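Local structure of iron-regulated outer membrane protein (Neisseria meningitidis, 4B7O) at residues T306-T311 with Y331-K336; F322-D327 with D369-E374. The protein is a TonB-dependent transporter that carries iron across the outer membrane, probably as siderophore complexes. All coordinates share one frame; numbering follows the deposited sequence.

Contact 1: residues T306-T311 with Y331-K336; sequences TTQSNT and YVLEKK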
loop_
_atom_site.group_PDB
_atom_site.type_symbol
_atom_site.label_atom_id
_atom_site.label_comp_id
_atom_site.label_asym_id
_atom_site.label_seq_id
_atom_site.Cartn_x
_atom_site.Cartn_y
_atom_site.Cartn_z
ATOM N N THR A 306 8.437 -12.218 -9.020
ATOM C CA THR A 306 8.044 -10.827 -8.921
ATOM C C THR A 306 8.921 -10.081 -7.899
ATOM O O THR A 306 9.058 -10.479 -6.732
ATOM C CB THR A 306 6.554 -10.704 -8.586
ATOM O OG1 THR A 306 5.832 -11.571 -9.459
ATOM C CG2 THR A 306 6.067 -9.257 -8.845
ATOM N N THR A 307 9.510 -8.990 -8.351
ATOM C CA THR A 307 10.535 -8.309 -7.588
ATOM C C THR A 307 10.270 -6.809 -7.528
ATOM O O THR A 307 9.894 -6.207 -8.518
ATOM C CB THR A 307 11.898 -8.527 -8.245
ATOM O OG1 THR A 307 12.066 -9.932 -8.479
ATOM C CG2 THR A 307 13.015 -8.001 -7.351
ATOM N N GLN A 308 10.452 -6.227 -6.354
ATOM C CA GLN A 308 10.469 -4.787 -6.196
ATOM C C GLN A 308 11.843 -4.447 -5.673
ATOM O O GLN A 308 12.308 -5.045 -4.688
ATOM C CB GLN A 308 9.395 -4.347 -5.189
ATOM C CG GLN A 308 9.207 -2.831 -5.121
ATOM C CD GLN A 308 7.991 -2.417 -4.302
ATOM O OE1 GLN A 308 6.928 -2.158 -4.850
ATOM N NE2 GLN A 308 8.138 -2.390 -2.977
ATOM N N SER A 309 12.496 -3.493 -6.311
ATOM C CA SER A 309 13.838 -3.052 -5.919
ATOM C C SER A 309 13.853 -1.580 -5.756
ATOM O O SER A 309 13.171 -0.879 -6.475
ATOM C CB SER A 309 14.862 -3.379 -7.004
ATOM O OG SER A 309 15.179 -4.725 -6.817
ATOM N N ASN A 310 14.697 -1.104 -4.861
ATOM C CA ASN A 310 14.751 0.311 -4.559
ATOM C C ASN A 310 16.176 0.756 -4.289
ATOM O O ASN A 310 16.836 0.226 -3.388
ATOM C CB ASN A 310 13.883 0.579 -3.318
ATOM C CG ASN A 310 13.447 2.027 -3.217
ATOM O OD1 ASN A 310 13.598 2.809 -4.177
ATOM N ND2 ASN A 310 12.886 2.404 -2.058
ATOM N N THR A 311 16.655 1.734 -5.036
ATOM C CA THR A 311 17.899 2.388 -4.674
ATOM C C THR A 311 17.626 3.816 -4.253
ATOM O O THR A 311 17.041 4.616 -5.003
ATOM C CB THR A 311 18.868 2.392 -5.868
ATOM O OG1 THR A 311 18.964 1.050 -6.311
ATOM C CG2 THR A 311 20.225 2.852 -5.451
ATOM N N TYR A 331 15.538 8.495 -5.991
ATOM C CA TYR A 331 15.476 7.107 -6.034
ATOM C C TYR A 331 15.213 6.536 -7.425
ATOM O O TYR A 331 14.766 7.231 -8.339
ATOM C CB TYR A 331 14.367 6.670 -5.057
ATOM C CG TYR A 331 13.018 7.090 -5.509
ATOM C CD1 TYR A 331 12.291 6.310 -6.351
ATOM C CD2 TYR A 331 12.500 8.334 -5.122
ATOM C CE1 TYR A 331 11.045 6.734 -6.785
ATOM C CE2 TYR A 331 11.270 8.759 -5.536
ATOM C CZ TYR A 331 10.551 7.960 -6.358
ATOM O OH TYR A 331 9.323 8.383 -6.750
ATOM N N VAL A 332 15.380 5.219 -7.502
ATOM C CA VAL A 332 15.053 4.395 -8.693
ATOM C C VAL A 332 14.341 3.170 -8.221
ATOM O O VAL A 332 14.842 2.401 -7.436
ATOM C CB VAL A 332 16.359 3.915 -9.372
ATOM C CG1 VAL A 332 16.052 3.192 -10.655
ATOM C CG2 VAL A 332 17.312 5.101 -9.596
ATOM N N LEU A 333 13.156 2.975 -8.681
ATOM C CA LEU A 333 12.364 1.921 -8.175
ATOM C C LEU A 333 12.097 0.996 -9.353
ATOM O O LEU A 333 11.601 1.433 -10.394
ATOM C CB LEU A 333 11.057 2.532 -7.728
ATOM C CG LEU A 333 10.417 1.964 -6.483
ATOM C CD1 LEU A 333 9.131 2.722 -6.171
ATOM C CD2 LEU A 333 10.121 0.477 -6.614
ATOM N N GLU A 334 12.438 -0.279 -9.204
ATOM C CA GLU A 334 12.203 -1.234 -10.267
ATOM C C GLU A 334 11.244 -2.298 -9.794
ATOM O O GLU A 334 11.449 -2.892 -8.758
ATOM C CB GLU A 334 13.501 -1.901 -10.767
ATOM C CG GLU A 334 14.611 -0.920 -11.161
ATOM C CD GLU A 334 14.802 -0.650 -12.681
ATOM O OE1 GLU A 334 13.883 -0.931 -13.512
ATOM O OE2 GLU A 334 15.901 -0.121 -13.035
ATOM N N LYS A 335 10.213 -2.526 -10.582
ATOM C CA LYS A 335 9.261 -3.579 -10.410
ATOM C C LYS A 335 9.565 -4.492 -11.635
ATOM O O LYS A 335 9.602 -3.976 -12.756
ATOM C CB LYS A 335 7.835 -2.977 -10.460
ATOM C CG LYS A 335 6.666 -3.847 -9.977
ATOM C CD LYS A 335 6.180 -3.509 -8.523
ATOM C CE LYS A 335 4.701 -2.997 -8.365
ATOM N NZ LYS A 335 3.476 -3.852 -8.687
ATOM N N LYS A 336 9.795 -5.806 -11.411
ATOM C CA LYS A 336 10.090 -6.836 -12.451
ATOM C C LYS A 336 9.198 -8.041 -12.309
ATOM O O LYS A 336 8.988 -8.540 -11.201
ATOM C CB LYS A 336 11.518 -7.373 -12.379
ATOM C CG LYS A 336 12.606 -6.300 -12.422
ATOM C CD LYS A 336 14.020 -6.893 -12.289
ATOM C CE LYS A 336 15.025 -5.900 -11.683
ATOM N NZ LYS A 336 16.385 -6.524 -11.647
#
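Leu333 and Gln308 carry the apolar part of this contact, between the two antiparallel strands of a beta hairpin in the barrel wall. CD2 of Leu333 lies 3.7 Å from CG of Gln308 and also 3.3 Å from O of Ser309; the off-staggered chi1 of Leu333, -143°, tips the side chain toward strand 303-320. Gln308 stands extended, with CG anti to its N (chi1 -171°), and its OE1 passes CD of the bent Lys335 chain at 4.0 Å. On the same face, Asn310 crosses Leu333 obliquely, its OD1 4.0 Å from CG of Leu333 and as far from CB of Tyr331. Thr307, Ser309 and Thr311 fill the other face, opposite Lys336, Glu334 and Val332. Each of these three pairs is doubly hydrogen-bonded through its backbone; for instance, N of Ser309 reaches O of Glu334 at 2.7 Å. The polar groups on this face find partners on the flanking strands: OG1 of Thr307, OG of Ser309 and OG1 of Thr311 bond Gln274, Glu272 and His270 on strand 264-276, and Glu334 bonds Thr360 on strand 355-373. Phe137, on a loop in the plug range, packs against Gln308 and Lys335 on the face of Gln308, Asn310 and Leu333.

Contact 2: residues F322-D327 with D369-E374; sequences FVEKLD and DSRLAE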
loop_
_atom_site.group_PDB
_atom_site.type_symbol
_atom_site.label_atom_id
_atom_site.label_comp_id
_atom_site.label_asym_id
_atom_site.label_seq_id
_atom_site.Cartn_x
_atom_site.Cartn_y
_atom_site.Cartn_z
ATOM N N PHE A 322 18.847 30.579 5.724
ATOM C CA PHE A 322 17.401 30.878 5.696
ATOM C C PHE A 322 16.457 29.629 5.627
ATOM O O PHE A 322 15.206 29.720 5.763
ATOM C CB PHE A 322 17.096 31.960 4.637
ATOM C CG PHE A 322 16.971 31.446 3.220
ATOM C CD1 PHE A 322 15.791 30.791 2.795
ATOM C CD2 PHE A 322 18.000 31.673 2.270
ATOM C CE1 PHE A 322 15.653 30.347 1.477
ATOM C CE2 PHE A 322 17.869 31.221 0.948
ATOM C CZ PHE A 322 16.692 30.565 0.551
ATOM N N VAL A 323 17.074 28.465 5.426
ATOM C CA VAL A 323 16.372 27.206 5.408
ATOM C C VAL A 323 16.638 26.487 6.746
ATOM O O VAL A 323 17.788 26.177 7.093
ATOM C CB VAL A 323 16.777 26.392 4.171
ATOM C CG1 VAL A 323 16.417 24.917 4.324
ATOM C CG2 VAL A 323 16.191 27.024 2.891
ATOM N N GLU A 324 15.554 26.271 7.496
ATOM C CA GLU A 324 15.605 25.638 8.806
ATOM C C GLU A 324 15.820 24.130 8.653
ATOM O O GLU A 324 16.589 23.510 9.405
ATOM C CB GLU A 324 14.283 25.884 9.572
ATOM C CG GLU A 324 14.241 25.197 10.944
ATOM C CD GLU A 324 13.077 25.641 11.826
ATOM O OE1 GLU A 324 12.326 26.556 11.417
ATOM O OE2 GLU A 324 12.929 25.066 12.933
ATOM N N LYS A 325 15.118 23.544 7.682
ATOM C CA LYS A 325 15.189 22.116 7.415
ATOM C C LYS A 325 14.891 21.778 5.955
ATOM O O LYS A 325 13.912 22.273 5.356
ATOM C CB LYS A 325 14.252 21.348 8.336
ATOM C CG LYS A 325 14.292 19.866 8.096
ATOM C CD LYS A 325 14.129 19.120 9.402
ATOM C CE LYS A 325 13.682 17.688 9.116
ATOM N NZ LYS A 325 14.053 16.814 10.269
ATOM N N LEU A 326 15.753 20.932 5.391
ATOM C CA LEU A 326 15.575 20.426 4.040
ATOM C C LEU A 326 15.646 18.924 4.166
ATOM O O LEU A 326 16.544 18.373 4.830
ATOM C CB LEU A 326 16.672 20.971 3.079
ATOM C CG LEU A 326 16.794 20.430 1.623
ATOM C CD1 LEU A 326 15.497 20.452 0.798
ATOM C CD2 LEU A 326 17.912 21.115 0.832
ATOM N N ASP A 327 14.666 18.249 3.600
ATOM C CA ASP A 327 14.855 16.844 3.363
ATOM C C ASP A 327 14.662 16.557 1.846
ATOM O O ASP A 327 13.676 17.010 1.235
ATOM C CB ASP A 327 14.003 15.996 4.313
ATOM C CG ASP A 327 12.721 15.454 3.658
ATOM O OD1 ASP A 327 12.126 16.140 2.789
ATOM O OD2 ASP A 327 12.277 14.338 4.029
ATOM N N ASP A 369 11.904 23.881 4.602
ATOM C CA ASP A 369 11.306 24.658 5.701
ATOM C C ASP A 369 12.075 25.928 6.086
ATOM O O ASP A 369 13.216 25.853 6.579
ATOM C CB ASP A 369 11.265 23.821 6.959
ATOM C CG ASP A 369 10.426 22.590 6.807
ATOM O OD1 ASP A 369 9.551 22.570 5.918
ATOM O OD2 ASP A 369 10.633 21.644 7.602
ATOM N N SER A 370 11.424 27.075 5.910
ATOM C CA SER A 370 11.894 28.348 6.506
ATOM C C SER A 370 10.881 28.928 7.548
ATOM O O SER A 370 9.678 29.153 7.257
ATOM C CB SER A 370 12.203 29.417 5.454
ATOM O OG SER A 370 12.086 28.921 4.148
ATOM N N ARG A 371 11.407 29.120 8.757
ATOM C CA ARG A 371 10.777 29.828 9.850
ATOM C C ARG A 371 10.527 31.310 9.502
ATOM O O ARG A 371 11.418 32.027 9.065
ATOM C CB ARG A 371 11.714 29.727 11.055
ATOM C CG ARG A 371 11.191 30.418 12.280
ATOM C CD ARG A 371 11.173 29.474 13.466
ATOM N NE ARG A 371 10.259 28.356 13.235
ATOM C CZ ARG A 371 10.262 27.216 13.924
ATOM N NH1 ARG A 371 11.144 27.030 14.910
ATOM N NH2 ARG A 371 9.392 26.254 13.609
ATOM N N LEU A 372 9.304 31.759 9.684
ATOM C CA LEU A 372 8.966 33.133 9.439
ATOM C C LEU A 372 8.823 33.913 10.725
ATOM O O LEU A 372 9.072 35.107 10.746
ATOM C CB LEU A 372 7.690 33.205 8.647
ATOM C CG LEU A 372 7.982 33.208 7.155
ATOM C CD1 LEU A 372 9.270 32.479 6.776
ATOM C CD2 LEU A 372 6.766 32.677 6.423
ATOM N N ALA A 373 8.410 33.256 11.796
ATOM C CA ALA A 373 8.278 33.915 13.091
ATOM C C ALA A 373 8.374 32.772 14.062
ATOM O O ALA A 373 8.455 31.621 13.632
ATOM C CB ALA A 373 6.931 34.627 13.212
ATOM N N GLU A 374 8.351 33.058 15.361
ATOM C CA GLU A 374 8.728 32.061 16.363
ATOM C C GLU A 374 7.900 30.755 16.291
ATOM O O GLU A 374 8.319 29.683 16.798
ATOM C CB GLU A 374 8.652 32.693 17.741
ATOM C CG GLU A 374 9.414 31.934 18.832
ATOM C CD GLU A 374 8.651 31.943 20.161
ATOM O OE1 GLU A 374 8.548 33.039 20.758
ATOM O OE2 GLU A 374 8.126 30.875 20.602
#
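Glu324 and Arg371 both set CG anti to the backbone N (chi1 178° and -180°), and the two chains then part company: Glu324 runs on extended, while Arg371 bends twice and brings its guanidinium under the carboxylate. They meet at a classic beta bulge in the barrel wall, where Glu324 and Lys325 together face Asp369. OE1 of Glu324 sits over the centre of the guanidinium, 3.3 Å from NE of Arg371, with the two planes 81° apart. No N-H points at that oxygen, so the salt bridge works by charge alone, and the same OE1 also lies 3.2 Å from CB of Arg371.

At the bulge, Asp369 O accepts from two successive amides. Lys325 N approaches it at 3.2 Å in the carbonyl plane, on a lone pair; Glu324 N is modelled at 2.5 Å, a doubtfully short length. Asp369 N returns a bond of 2.7 Å to Lys325 O. Beyond the backbone, the side chains of Lys325 and Asp369 lie alongside each other, with CB of Lys325 3.7 Å from OD2 of Asp369, while OD1 of Asp369 is in a salt bridge with Lys379. Just before the corner at Glu324, the ring of Phe322 comes near Ser370, whose OG is hydrogen-bonded to Tyr380 OH and lies 4.4 Å from CD1 of Phe322, at the edge of the ring and near its plane.

Overall arrangement
The two contacts share strand 323-339 and link three consecutive strands of the barrel: contact 1 pairs it with strand 303-320, contact 2 with strand 355-373 on its other side. Their centres lie about 33 Å apart. Contact 1 is in the body of the wall, its centre about 15 Å from that of the chain, more buried, with one face against plug loops. Contact 2 has its centre about 31 Å from the centre of the chain, at strand ends beside short turns that are probably periplasmic, and is partly buried, with three of its seven touching residues exposed. There one regular bridge, Lys325 with Asp369, remains beside a bulge and a charge-only salt bridge; contact 1 has five consecutive bridges.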